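Long-range contacts in nucleotidyl transferase AbiEii/AbiGii toxin family protein (PDB 6Y56), which is a nucleotidyltransferase toxin of a toxin-antitoxin system and probably restrains bacterial growth by modifying tRNA acceptor stems: residues V26-L31 / V91-F96; L46-T52 / S66-S72; R55-L59 / V160-A164. One frame throughout, in Å; residues are numbered along the deposited sequence.

Contact 1. Residues V26-L31 / V91-F96; sequences VAQDHL and VGGFEF
F94 sits between A27 and H30 and gives up more surface here than any other residue. One face of its ring lies over the backbone of A27, with A27 CA 4.0 Å from the ring centroid in a CH-pi contact. An edge of the same ring, through CD2 and CE2, is directed at a face of H30. This is an edge-to-face pair, with centroids 4.7 Å apart and planes at 57°. V26 CG1 meets the far end of the phenyl group, 3.7 Å from F94 CZ.

The H30 ring is held from within its own helix. H30 ND1 donates to V26 O at 2.9 Å, from above the carbonyl plane. V26 O also takes the backbone N-H of H30, so one carbonyl accepts both a backbone and a ring N-H of this residue. With CG beside the backbone N (chi1 -76°), the imidazole folds back toward V26 and fixes the face that F94 meets. V91 CG1 packs 3.8 Å from H30 CD2.

F96 is the third large residue. L31 CB lies over one face of its ring, 4.2 Å from the centroid, as a CH-pi contact. The ring edge approaches the helix backbone, and F96 CZ is 3.4 Å from A27 O.

V91 to F94 form a type II' turn between strands 90-91 and 94-100, with G92 at its positive-phi position. Helix 19-38 packs across the hairpin at the border of the mixed sheet, its axis at 74° to strand 94-96. From strand 107-114, V112 touches A27 and F96, and H114 meets F94 edge-to-face. I86 of helix 76-86 touches L31 and F96, and Y151 and F153 meet the H30 ring.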
ATOM      1  N   VAL A  26      -4.186   0.533 -15.314  1.00 12.49           N
ATOM      2  CA  VAL A  26      -5.536   0.563 -15.860  1.00 14.79           C
ATOM      3  C   VAL A  26      -6.302  -0.692 -15.459  1.00 12.78           C
ATOM      4  O   VAL A  26      -7.480  -0.622 -15.073  1.00 12.70           O
ATOM      5  CB  VAL A  26      -5.480   0.726 -17.393  1.00 13.43           C
ATOM      6  CG1 VAL A  26      -6.855   0.553 -18.004  1.00 16.07           C
ATOM      7  CG2 VAL A  26      -4.904   2.074 -17.765  1.00 15.83           C
ATOM      8  N   ALA A  27      -5.654  -1.861 -15.556  1.00 12.69           N
ATOM      9  CA  ALA A  27      -6.312  -3.115 -15.187  1.00 12.26           C
ATOM     10  C   ALA A  27      -6.750  -3.099 -13.730  1.00 12.61           C
ATOM     11  O   ALA A  27      -7.855  -3.552 -13.404  1.00 12.88           O
ATOM     12  CB  ALA A  27      -5.374  -4.292 -15.461  1.00 14.30           C
ATOM     13  N   GLN A  28      -5.905  -2.565 -12.841  1.00 12.20           N
ATOM     14  CA  GLN A  28      -6.286  -2.449 -11.435  1.00 13.46           C
ATOM     15  C   GLN A  28      -7.554  -1.627 -11.254  1.00 12.47           C
ATOM     16  O   GLN A  28      -8.399  -1.956 -10.410  1.00 12.79           O
ATOM     17  CB  GLN A  28      -5.167  -1.786 -10.639  1.00 12.57           C
ATOM     18  CG  GLN A  28      -3.913  -2.592 -10.496  1.00 11.44           C
ATOM     19  CD  GLN A  28      -2.792  -1.761  -9.940  1.00 12.72           C
ATOM     20  OE1 GLN A  28      -2.761  -0.542 -10.133  1.00 13.47           O
ATOM     21  NE2 GLN A  28      -1.862  -2.405  -9.253  1.00 14.71           N
ATOM     22  N   ASP A  29      -7.693  -0.519 -11.998  1.00 12.08           N
ATOM     23  CA  ASP A  29      -8.912   0.282 -11.882  1.00 14.27           C
ATOM     24  C   ASP A  29     -10.133  -0.540 -12.255  1.00 13.25           C
ATOM     25  O   ASP A  29     -11.198  -0.413 -11.637  1.00 13.13           O
ATOM     26  CB  ASP A  29      -8.866   1.503 -12.802  1.00 14.35           C
ATOM     27  CG  ASP A  29      -7.780   2.480 -12.436  1.00 15.77           C
ATOM     28  OD1 ASP A  29      -7.252   2.421 -11.300  1.00 16.34           O
ATOM     29  OD2 ASP A  29      -7.460   3.315 -13.294  1.00 14.96           O
ATOM     30  N   HIS A  30      -9.991  -1.374 -13.281  1.00 13.00           N
ATOM     31  CA  HIS A  30     -11.085  -2.230 -13.719  1.00 14.41           C
ATOM     32  C   HIS A  30     -11.411  -3.279 -12.665  1.00 13.12           C
ATOM     33  O   HIS A  30     -12.588  -3.560 -12.411  1.00 14.06           O
ATOM     34  CB  HIS A  30     -10.734  -2.876 -15.065  1.00 13.93           C
ATOM     35  CG  HIS A  30     -10.858  -1.945 -16.232  1.00 15.02           C
ATOM     36  ND1 HIS A  30     -10.055  -0.836 -16.392  1.00 14.85           N
ATOM     37  CD2 HIS A  30     -11.701  -1.953 -17.294  1.00 16.45           C
ATOM     38  CE1 HIS A  30     -10.400  -0.197 -17.498  1.00 17.78           C
ATOM     39  NE2 HIS A  30     -11.399  -0.854 -18.062  1.00 17.74           N
ATOM     40  N   LEU A  31     -10.384  -3.861 -12.033  1.00 13.34           N
ATOM     41  CA  LEU A  31     -10.609  -4.855 -10.988  1.00 14.41           C
ATOM     42  C   LEU A  31     -11.288  -4.226  -9.781  1.00 13.70           C
ATOM     43  O   LEU A  31     -12.225  -4.801  -9.213  1.00 13.14           O
ATOM     44  CB  LEU A  31      -9.274  -5.490 -10.589  1.00 13.96           C
ATOM     45  CG  LEU A  31      -9.247  -6.610  -9.535  1.00 15.64           C
ATOM     46  CD1 LEU A  31      -7.976  -7.412  -9.645  1.00 16.75           C
ATOM     47  CD2 LEU A  31      -9.331  -6.070  -8.101  1.00 23.96           C
ATOM     48  N   VAL A  91     -13.632  -7.792 -17.027  1.00 14.33           N
ATOM     49  CA  VAL A  91     -14.209  -6.459 -16.933  1.00 15.83           C
ATOM     50  C   VAL A  91     -13.868  -5.806 -18.256  1.00 18.41           C
ATOM     51  O   VAL A  91     -12.716  -5.427 -18.484  1.00 17.01           O
ATOM     52  CB  VAL A  91     -13.651  -5.646 -15.759  1.00 15.58           C
ATOM     53  CG1 VAL A  91     -14.323  -4.284 -15.710  1.00 18.10           C
ATOM     54  CG2 VAL A  91     -13.838  -6.390 -14.440  1.00 19.57           C
ATOM     55  N   GLY A  92     -14.850  -5.734 -19.150  1.00 19.18           N
ATOM     56  CA  GLY A  92     -14.570  -5.251 -20.488  1.00 21.49           C
ATOM     57  C   GLY A  92     -13.498  -6.102 -21.138  1.00 18.60           C
ATOM     58  O   GLY A  92     -13.583  -7.335 -21.172  1.00 18.59           O
ATOM     59  N   GLY A  93     -12.456  -5.443 -21.631  1.00 19.46           N
ATOM     60  CA  GLY A  93     -11.384  -6.122 -22.330  1.00 19.78           C
ATOM     61  C   GLY A  93     -10.424  -6.904 -21.449  1.00 16.44           C
ATOM     62  O   GLY A  93      -9.633  -7.687 -21.980  1.00 17.43           O
ATOM     63  N   PHE A  94     -10.459  -6.707 -20.132  1.00 16.28           N
ATOM     64  CA  PHE A  94      -9.484  -7.345 -19.253  1.00 15.70           C
ATOM     65  C   PHE A  94     -10.020  -8.651 -18.685  1.00 14.38           C
ATOM     66  O   PHE A  94     -11.180  -8.730 -18.271  1.00 16.57           O
ATOM     67  CB  PHE A  94      -9.134  -6.447 -18.066  1.00 15.48           C
ATOM     68  CG  PHE A  94      -8.357  -5.219 -18.436  1.00 14.86           C
ATOM     69  CD1 PHE A  94      -6.977  -5.265 -18.611  1.00 17.16           C
ATOM     70  CD2 PHE A  94      -9.022  -4.019 -18.631  1.00 15.88           C
ATOM     71  CE1 PHE A  94      -6.267  -4.119 -18.957  1.00 14.71           C
ATOM     72  CE2 PHE A  94      -8.321  -2.870 -18.972  1.00 16.45           C
ATOM     73  CZ  PHE A  94      -6.946  -2.918 -19.134  1.00 15.39           C
ATOM     74  N   GLU A  95      -9.148  -9.649 -18.611  1.00 15.84           N
ATOM     75  CA  GLU A  95      -9.394 -10.878 -17.873  1.00 16.35           C
ATOM     76  C   GLU A  95      -8.356 -10.979 -16.772  1.00 16.48           C
ATOM     77  O   GLU A  95      -7.191 -10.621 -16.976  1.00 16.96           O
ATOM     78  CB  GLU A  95      -9.281 -12.112 -18.780  1.00 19.93           C
ATOM     79  CG  GLU A  95      -9.741 -13.405 -18.110  1.00 25.26           C
ATOM     80  CD  GLU A  95      -9.474 -14.634 -18.962  1.00 34.79           C
ATOM     81  OE1 GLU A  95      -9.405 -14.499 -20.201  1.00 39.63           O
ATOM     82  OE2 GLU A  95      -9.333 -15.735 -18.387  1.00 39.12           O
ATOM     83  N   PHE A  96      -8.782 -11.464 -15.610  1.00 14.34           N
ATOM     84  CA  PHE A  96      -7.941 -11.528 -14.426  1.00 14.10           C
ATOM     85  C   PHE A  96      -7.791 -12.963 -13.955  1.00 14.46           C
ATOM     86  O   PHE A  96      -8.686 -13.790 -14.125  1.00 16.30           O
ATOM     87  CB  PHE A  96      -8.553 -10.711 -13.295  1.00 14.32           C
ATOM     88  CG  PHE A  96      -8.722  -9.261 -13.645  1.00 13.84           C
ATOM     89  CD1 PHE A  96      -7.691  -8.357 -13.421  1.00 15.61           C
ATOM     90  CD2 PHE A  96      -9.882  -8.803 -14.246  1.00 17.85           C
ATOM     91  CE1 PHE A  96      -7.831  -7.022 -13.752  1.00 14.70           C
ATOM     92  CE2 PHE A  96     -10.017  -7.455 -14.576  1.00 16.43           C
ATOM     93  CZ  PHE A  96      -8.989  -6.576 -14.336  1.00 17.19           C
TER

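Contact 2. Residues L46-T52 / S66-S72; sequences LVFKGGT and STDLDFS
F48 and F71 sit opposite each other as a non-hydrogen-bonded antiparallel pair. Their rings meet obliquely, with planes at 33° and F48 CD1 3.9 Å from F71 CE1. The F48 side chain leaves with CG anti to the backbone N (chi1 -173°), which swings its ring out from the strand on the face it shares with F71, and its CE1 side reaches L69 CD2. The methyl T52 CG2 reaches the same L69 CD2 from the following helix. At the other end L46 CD1 packs on F71 CB at 3.7 Å.

Main-chain bonds flank this apolar core. V47 and S72 exchange two hydrogen bonds, the shorter being S72 N to V47 O at 2.8 Å. K49 N donates to D70 O. Beyond it the strands diverge, and water 1 bridges K49 O and D70 N.

The polar edge follows the turn into helix 50-59. T52 OG1 lies 2.7 Å from S66 OG and even nearer to D68 O, at a distance so short that its detail is doubtful. Water 3 accepts from T52 N and donates to D70 OD2 at 2.6 Å, with a weaker bond to D68 OD1. K49 extends along the second strand and forms a salt bridge with E169 outside the contact; water 2 accepts from K49 NZ and donates a weak bond to D70 OD2.

D68 OD2 and D70 OD2 are 3.2 Å apart, two acceptors side by side. The glycine pair G50-G51 followed by T52, facing D68 and D70, matches the glycine and two-carboxylate signatures of the nucleotidyltransferase superfamily. In relatives such carboxylates hold the metal ions that bind the nucleotide. The paired acceptors, with water 3 between D68 and D70, are consistent with a metal-binding active site here.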
ATOM      1  N   LEU A  46     -13.424  -4.899   4.729  1.00 13.90           N
ATOM      2  CA  LEU A  46     -12.529  -4.843   3.575  1.00 12.49           C
ATOM      3  C   LEU A  46     -12.178  -3.380   3.341  1.00 12.66           C
ATOM      4  O   LEU A  46     -13.059  -2.578   3.006  1.00 13.55           O
ATOM      5  CB  LEU A  46     -13.211  -5.445   2.356  1.00 13.62           C
ATOM      6  CG  LEU A  46     -12.341  -5.575   1.113  1.00 13.93           C
ATOM      7  CD1 LEU A  46     -11.194  -6.571   1.320  1.00 14.98           C
ATOM      8  CD2 LEU A  46     -13.205  -5.971  -0.078  1.00 16.19           C
ATOM      9  N   VAL A  47     -10.913  -3.025   3.539  1.00 11.37           N
ATOM     10  CA  VAL A  47     -10.442  -1.655   3.364  1.00 12.35           C
ATOM     11  C   VAL A  47      -9.243  -1.688   2.423  1.00 11.81           C
ATOM     12  O   VAL A  47      -8.335  -2.504   2.603  1.00 12.54           O
ATOM     13  CB  VAL A  47     -10.069  -1.004   4.715  1.00 11.50           C
ATOM     14  CG1 VAL A  47      -9.512   0.388   4.500  1.00 12.14           C
ATOM     15  CG2 VAL A  47     -11.298  -0.924   5.608  1.00 13.92           C
ATOM     16  N   PHE A  48      -9.238  -0.800   1.429  1.00 11.55           N
ATOM     17  CA  PHE A  48      -8.139  -0.676   0.476  1.00 11.50           C
ATOM     18  C   PHE A  48      -6.996   0.091   1.138  1.00 13.00           C
ATOM     19  O   PHE A  48      -7.212   1.146   1.739  1.00 11.23           O
ATOM     20  CB  PHE A  48      -8.710   0.088  -0.723  1.00 12.50           C
ATOM     21  CG  PHE A  48      -7.801   0.206  -1.922  1.00 11.48           C
ATOM     22  CD1 PHE A  48      -6.835  -0.743  -2.226  1.00 11.98           C
ATOM     23  CD2 PHE A  48      -7.969   1.288  -2.785  1.00 12.48           C
ATOM     24  CE1 PHE A  48      -6.026  -0.608  -3.356  1.00 14.59           C
ATOM     25  CE2 PHE A  48      -7.178   1.421  -3.911  1.00 13.39           C
ATOM     26  CZ  PHE A  48      -6.211   0.477  -4.196  1.00 13.78           C
ATOM     27  N   LYS A  49      -5.775  -0.425   1.039  1.00 12.23           N
ATOM     28  CA  LYS A  49      -4.650   0.211   1.739  1.00 11.70           C
ATOM     29  C   LYS A  49      -3.377   0.117   0.898  1.00 11.59           C
ATOM     30  O   LYS A  49      -3.412  -0.181  -0.294  1.00 12.63           O
ATOM     31  CB  LYS A  49      -4.475  -0.369   3.150  1.00 12.38           C
ATOM     32  CG  LYS A  49      -4.053  -1.826   3.189  1.00 13.16           C
ATOM     33  CD  LYS A  49      -3.932  -2.282   4.646  1.00 15.25           C
ATOM     34  CE  LYS A  49      -3.313  -3.651   4.757  1.00 19.07           C
ATOM     35  NZ  LYS A  49      -1.894  -3.496   5.150  1.00 22.13           N
ATOM     36  N   GLY A  50      -2.246   0.443   1.523  1.00 13.24           N
ATOM     37  CA  GLY A  50      -0.958   0.300   0.881  1.00 13.24           C
ATOM     38  C   GLY A  50      -0.661   1.368  -0.156  1.00 13.96           C
ATOM     39  O   GLY A  50      -1.425   2.303  -0.402  1.00 13.04           O
ATOM     40  N   GLY A  51       0.495   1.190  -0.798  1.00 13.34           N
ATOM     41  CA  GLY A  51       0.971   2.169  -1.763  1.00 13.77           C
ATOM     42  C   GLY A  51       0.047   2.356  -2.947  1.00 14.16           C
ATOM     43  O   GLY A  51      -0.004   3.438  -3.524  1.00 14.26           O
ATOM     44  N   THR A  52      -0.696   1.322  -3.330  1.00 13.43           N
ATOM     45  CA  THR A  52      -1.586   1.505  -4.465  1.00 13.19           C
ATOM     46  C   THR A  52      -2.823   2.309  -4.097  1.00 12.62           C
ATOM     47  O   THR A  52      -3.337   3.048  -4.941  1.00 12.40           O
ATOM     48  CB  THR A  52      -1.920   0.162  -5.106  1.00 13.86           C
ATOM     49  OG1 THR A  52      -0.681  -0.514  -5.357  1.00 15.06           O
ATOM     50  CG2 THR A  52      -2.677   0.340  -6.435  1.00 14.63           C
ATOM     51  N   SER A  66       2.068   1.563  -9.076  1.00 14.28           N
ATOM     52  CA  SER A  66       2.201   0.645  -7.952  1.00 13.96           C
ATOM     53  C   SER A  66       1.533  -0.665  -8.339  1.00 15.16           C
ATOM     54  O   SER A  66       0.396  -0.660  -8.824  1.00 16.58           O
ATOM     55  CB  SER A  66       1.537   1.265  -6.718  1.00 16.22           C
ATOM     56  OG  SER A  66       1.815   0.541  -5.539  1.00 17.97           O
ATOM     57  N   THR A  67       2.236  -1.778  -8.129  1.00 13.62           N
ATOM     58  CA  THR A  67       1.884  -3.040  -8.775  1.00 16.75           C
ATOM     59  C   THR A  67       1.133  -3.995  -7.868  1.00 20.14           C
ATOM     60  O   THR A  67       0.733  -5.076  -8.327  1.00 21.27           O
ATOM     61  CB  THR A  67       3.142  -3.765  -9.256  1.00 16.31           C
ATOM     62  OG1 THR A  67       3.917  -4.167  -8.116  1.00 17.85           O
ATOM     63  CG2 THR A  67       3.973  -2.867 -10.160  1.00 18.07           C
ATOM     64  N   ASP A  68       0.978  -3.665  -6.600  1.00 15.85           N
ATOM     65  CA  ASP A  68       0.284  -4.554  -5.693  1.00 18.30           C
ATOM     66  C   ASP A  68      -1.087  -3.995  -5.351  1.00 17.58           C
ATOM     67  O   ASP A  68      -1.379  -2.812  -5.536  1.00 22.71           O
ATOM     68  CB  ASP A  68       1.111  -4.874  -4.437  1.00 20.07           C
ATOM     69  CG  ASP A  68       1.684  -3.639  -3.743  1.00 26.76           C
ATOM     70  OD1 ASP A  68       1.639  -2.512  -4.293  1.00 24.96           O
ATOM     71  OD2 ASP A  68       2.208  -3.814  -2.614  1.00 30.48           O
ATOM     72  N   LEU A  69      -1.965  -4.877  -4.934  1.00 15.80           N
ATOM     73  CA  LEU A  69      -3.230  -4.481  -4.351  1.00 15.45           C
ATOM     74  C   LEU A  69      -3.245  -5.042  -2.943  1.00 16.42           C
ATOM     75  O   LEU A  69      -3.087  -6.252  -2.759  1.00 20.10           O
ATOM     76  CB  LEU A  69      -4.391  -5.032  -5.173  1.00 17.15           C
ATOM     77  CG  LEU A  69      -4.597  -4.333  -6.523  1.00 18.85           C
ATOM     78  CD1 LEU A  69      -5.672  -5.039  -7.322  1.00 19.09           C
ATOM     79  CD2 LEU A  69      -4.963  -2.858  -6.346  1.00 18.00           C
ATOM     80  N   ASP A  70      -3.367  -4.168  -1.955  1.00 14.06           N
ATOM     81  CA  ASP A  70      -3.336  -4.563  -0.557  1.00 14.44           C
ATOM     82  C   ASP A  70      -4.661  -4.180   0.074  1.00 12.12           C
ATOM     83  O   ASP A  70      -5.164  -3.075  -0.144  1.00 12.77           O
ATOM     84  CB  ASP A  70      -2.244  -3.810   0.197  1.00 14.38           C
ATOM     85  CG  ASP A  70      -0.847  -4.179  -0.261  1.00 23.85           C
ATOM     86  OD1 ASP A  70      -0.582  -5.380  -0.468  1.00 31.83           O
ATOM     87  OD2 ASP A  70       0.001  -3.267  -0.386  1.00 29.91           O
ATOM     88  N   PHE A  71      -5.216  -5.091   0.864  1.00 12.36           N
ATOM     89  CA  PHE A  71      -6.451  -4.847   1.577  1.00 12.51           C
ATOM     90  C   PHE A  71      -6.281  -5.287   3.016  1.00 11.93           C
ATOM     91  O   PHE A  71      -5.513  -6.210   3.316  1.00 14.63           O
ATOM     92  CB  PHE A  71      -7.626  -5.633   0.986  1.00 13.97           C
ATOM     93  CG  PHE A  71      -7.877  -5.347  -0.454  1.00 11.95           C
ATOM     94  CD1 PHE A  71      -8.677  -4.281  -0.829  1.00 12.83           C
ATOM     95  CD2 PHE A  71      -7.312  -6.137  -1.444  1.00 14.82           C
ATOM     96  CE1 PHE A  71      -8.912  -3.999  -2.171  1.00 14.38           C
ATOM     97  CE2 PHE A  71      -7.541  -5.862  -2.788  1.00 14.75           C
ATOM     98  CZ  PHE A  71      -8.331  -4.790  -3.155  1.00 14.71           C
ATOM     99  N   SER A  72      -7.017  -4.629   3.906  1.00 12.29           N
ATOM    100  CA  SER A  72      -7.228  -5.155   5.242  1.00 13.24           C
ATOM    101  C   SER A  72      -8.522  -5.952   5.198  1.00 12.67           C
ATOM    102  O   SER A  72      -9.565  -5.422   4.792  1.00 13.45           O
ATOM    103  CB  SER A  72      -7.338  -4.031   6.265  1.00 15.87           C
ATOM    104  OG  SER A  72      -7.737  -4.554   7.523  1.00 15.40           O
TER
HETATM  105  O   HOH W   1      -2.911  -1.523  -2.541  1.00 16.99           O
HETATM  106  O   HOH W   2      -0.071  -2.506   2.708  1.00 30.89           O
HETATM  107  O   HOH W   3      -0.216  -1.439  -2.246  1.00 18.84           O

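Contact 3. Residues R55-L59 / V160-A164; sequences RKCRL and VVAEA
R58 and V161 share the one direct hydrogen bond between the two segments. R58 NH2 donates to V161 O at 3.0 Å, and the oxygen lies in the guanidinium plane, at its edge. Water 4 donates to the same carbonyl. Its approach to R58 NE is too short to be relied on.

Charge contributes less directly. R58 NH1 and E163 OE1 are 3.7 Å apart, a long salt bridge. The oxygen stands well out of the guanidinium plane, so no N-H points at it. The stronger polar partners lie elsewhere: R58 NH2 pairs with E138, and E163 OE2 with R192.

Van der Waals contacts make up the rest. E163 CB rides over one face of the guanidinium group, 3.9 Å from R58 CZ. The arginine chain is extended from CG to NE, which brings its flat end alongside the start of the second helix. C57 SG meets V160 CG2 at 3.9 Å, and L140 of strand 138-141 touches C57, R58 and V160.

C57 and R58 belong to the last turn of helix 50-59, where the helix widens into a pi-type turn. V160 ends strand 157-160, and A162 is the N-cap of helix 163-174. The arrangement thus joins the helix that follows the glycine pair G50-G51 to the strand-to-helix connection leading into the helical C-terminal half of this nucleotidyltransferase.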
ATOM      1  N   ARG A  55      -1.642   5.764  -4.564  1.00 13.19           N
ATOM      2  CA  ARG A  55      -1.686   6.120  -5.978  1.00 12.57           C
ATOM      3  C   ARG A  55      -3.110   6.421  -6.433  1.00 13.62           C
ATOM      4  O   ARG A  55      -3.370   7.460  -7.048  1.00 13.50           O
ATOM      5  CB  ARG A  55      -1.102   4.982  -6.813  1.00 13.21           C
ATOM      6  CG  ARG A  55      -1.536   5.020  -8.264  1.00 16.23           C
ATOM      7  CD  ARG A  55      -0.918   6.168  -9.044  1.00 15.23           C
ATOM      8  NE  ARG A  55      -1.426   6.135 -10.412  1.00 15.53           N
ATOM      9  CZ  ARG A  55      -0.789   6.600 -11.482  1.00 17.51           C
ATOM     10  NH1 ARG A  55       0.399   7.190 -11.368  1.00 18.34           N
ATOM     11  NH2 ARG A  55      -1.359   6.483 -12.677  1.00 17.29           N
ATOM     12  N   LYS A  56      -4.051   5.520  -6.151  1.00 12.54           N
ATOM     13  CA  LYS A  56      -5.376   5.646  -6.763  1.00 13.03           C
ATOM     14  C   LYS A  56      -6.157   6.816  -6.189  1.00 12.61           C
ATOM     15  O   LYS A  56      -6.893   7.494  -6.921  1.00 13.37           O
ATOM     16  CB  LYS A  56      -6.208   4.378  -6.549  1.00 13.42           C
ATOM     17  CG  LYS A  56      -5.609   3.108  -7.109  1.00 17.66           C
ATOM     18  CD  LYS A  56      -5.328   3.224  -8.593  1.00 15.23           C
ATOM     19  CE  LYS A  56      -4.862   1.885  -9.157  1.00 15.25           C
ATOM     20  NZ  LYS A  56      -4.658   1.942 -10.637  1.00 16.94           N
ATOM     21  N   CYS A  57      -6.048   7.047  -4.885  1.00 11.87           N
ATOM     22  CA  CYS A  57      -7.022   7.859  -4.181  1.00 13.58           C
ATOM     23  C   CYS A  57      -6.426   9.098  -3.534  1.00 15.75           C
ATOM     24  O   CYS A  57      -7.186   9.934  -3.031  1.00 16.51           O
ATOM     25  CB  CYS A  57      -7.722   6.998  -3.117  1.00 15.16           C
ATOM     26  SG  CYS A  57      -8.783   5.715  -3.855  1.00 16.08           S
ATOM     27  N   ARG A  58      -5.105   9.253  -3.543  1.00 13.81           N
ATOM     28  CA  ARG A  58      -4.507  10.451  -2.976  1.00 12.65           C
ATOM     29  C   ARG A  58      -3.561  11.161  -3.930  1.00 15.30           C
ATOM     30  O   ARG A  58      -3.588  12.393  -3.997  1.00 15.84           O
ATOM     31  CB  ARG A  58      -3.785  10.094  -1.677  1.00 14.79           C
ATOM     32  CG  ARG A  58      -4.731   9.525  -0.615  1.00 14.73           C
ATOM     33  CD  ARG A  58      -4.106   9.537   0.758  1.00 16.08           C
ATOM     34  NE  ARG A  58      -4.888   8.779   1.729  1.00 18.38           N
ATOM     35  CZ  ARG A  58      -5.928   9.240   2.409  1.00 19.19           C
ATOM     36  NH1 ARG A  58      -6.348  10.495   2.225  1.00 21.66           N
ATOM     37  NH2 ARG A  58      -6.551   8.436   3.277  1.00 14.52           N
ATOM     38  N   LEU A  59      -2.732  10.431  -4.674  1.00 13.96           N
ATOM     39  CA  LEU A  59      -1.714  11.060  -5.509  1.00 14.94           C
ATOM     40  C   LEU A  59      -2.071  11.111  -6.987  1.00 15.92           C
ATOM     41  O   LEU A  59      -1.770  12.111  -7.650  1.00 16.90           O
ATOM     42  CB  LEU A  59      -0.363  10.346  -5.344  1.00 15.03           C
ATOM     43  CG  LEU A  59       0.197  10.290  -3.923  1.00 15.68           C
ATOM     44  CD1 LEU A  59       1.545   9.586  -3.931  1.00 17.35           C
ATOM     45  CD2 LEU A  59       0.339  11.680  -3.300  1.00 18.12           C
ATOM     46  N   VAL A 160     -10.647   3.679   2.245  1.00 11.62           N
ATOM     47  CA  VAL A 160      -9.194   3.621   2.158  1.00 12.02           C
ATOM     48  C   VAL A 160      -8.613   3.843   3.550  1.00 11.30           C
ATOM     49  O   VAL A 160      -9.182   4.568   4.375  1.00 12.60           O
ATOM     50  CB  VAL A 160      -8.689   4.681   1.145  1.00 13.90           C
ATOM     51  CG1 VAL A 160      -7.163   4.859   1.189  1.00 15.10           C
ATOM     52  CG2 VAL A 160      -9.143   4.322  -0.275  1.00 14.68           C
ATOM     53  N   VAL A 161      -7.454   3.226   3.806  1.00 11.92           N
ATOM     54  CA  VAL A 161      -6.756   3.423   5.071  1.00 12.04           C
ATOM     55  C   VAL A 161      -6.549   4.910   5.341  1.00 13.17           C
ATOM     56  O   VAL A 161      -6.214   5.693   4.444  1.00 12.78           O
ATOM     57  CB  VAL A 161      -5.426   2.641   5.022  1.00 11.19           C
ATOM     58  CG1 VAL A 161      -4.506   3.158   3.901  1.00 12.92           C
ATOM     59  CG2 VAL A 161      -4.700   2.681   6.365  1.00 12.53           C
ATOM     60  N   ALA A 162      -6.741   5.299   6.599  1.00 12.74           N
ATOM     61  CA  ALA A 162      -6.483   6.678   6.978  1.00 13.57           C
ATOM     62  C   ALA A 162      -5.031   7.020   6.700  1.00 13.99           C
ATOM     63  O   ALA A 162      -4.135   6.174   6.825  1.00 13.26           O
ATOM     64  CB  ALA A 162      -6.767   6.873   8.465  1.00 15.56           C
ATOM     65  N   GLU A 163      -4.791   8.277   6.325  1.00 14.43           N
ATOM     66  CA  GLU A 163      -3.458   8.674   5.898  1.00 14.31           C
ATOM     67  C   GLU A 163      -2.418   8.506   7.006  1.00 14.26           C
ATOM     68  O   GLU A 163      -1.291   8.087   6.734  1.00 14.47           O
ATOM     69  CB  GLU A 163      -3.471  10.101   5.356  1.00 17.33           C
ATOM     70  CG  GLU A 163      -2.153  10.462   4.730  1.00 19.91           C
ATOM     71  CD  GLU A 163      -2.192  11.746   3.937  1.00 21.28           C
ATOM     72  OE1 GLU A 163      -3.294  12.160   3.512  1.00 25.53           O
ATOM     73  OE2 GLU A 163      -1.103  12.321   3.725  1.00 22.86           O
ATOM     74  N   ALA A 164      -2.767   8.829   8.254  1.00 13.06           N
ATOM     75  CA  ALA A 164      -1.816   8.647   9.351  1.00 14.84           C
ATOM     76  C   ALA A 164      -1.457   7.179   9.521  1.00 12.44           C
ATOM     77  O   ALA A 164      -0.308   6.841   9.835  1.00 12.80           O
ATOM     78  CB  ALA A 164      -2.408   9.176  10.654  1.00 13.25           C
TER
HETATM   79  O   HOH W   4      -4.224   6.775   2.904  1.00 22.12           O

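From the N terminus, helix 19-38 supplies the first half of contact 1, which closes a long loop onto the hairpin at 91-96. Contact 2 closes a much shorter loop nested within it and pairs an outermost strand with its neighbour in the same mixed sheet. Contact 3 starts inside both the loops and ends far downstream at 160-164, so it crosses contacts 1 and 2. The three also touch directly. Q28 NE2 probably bonds S66 O, joining contacts 1 and 2. The D29-K56 salt bridge joins contacts 1 and 3. F48 O and V161 N tie the sheet edge of contact 2 to the connection used by contact 3.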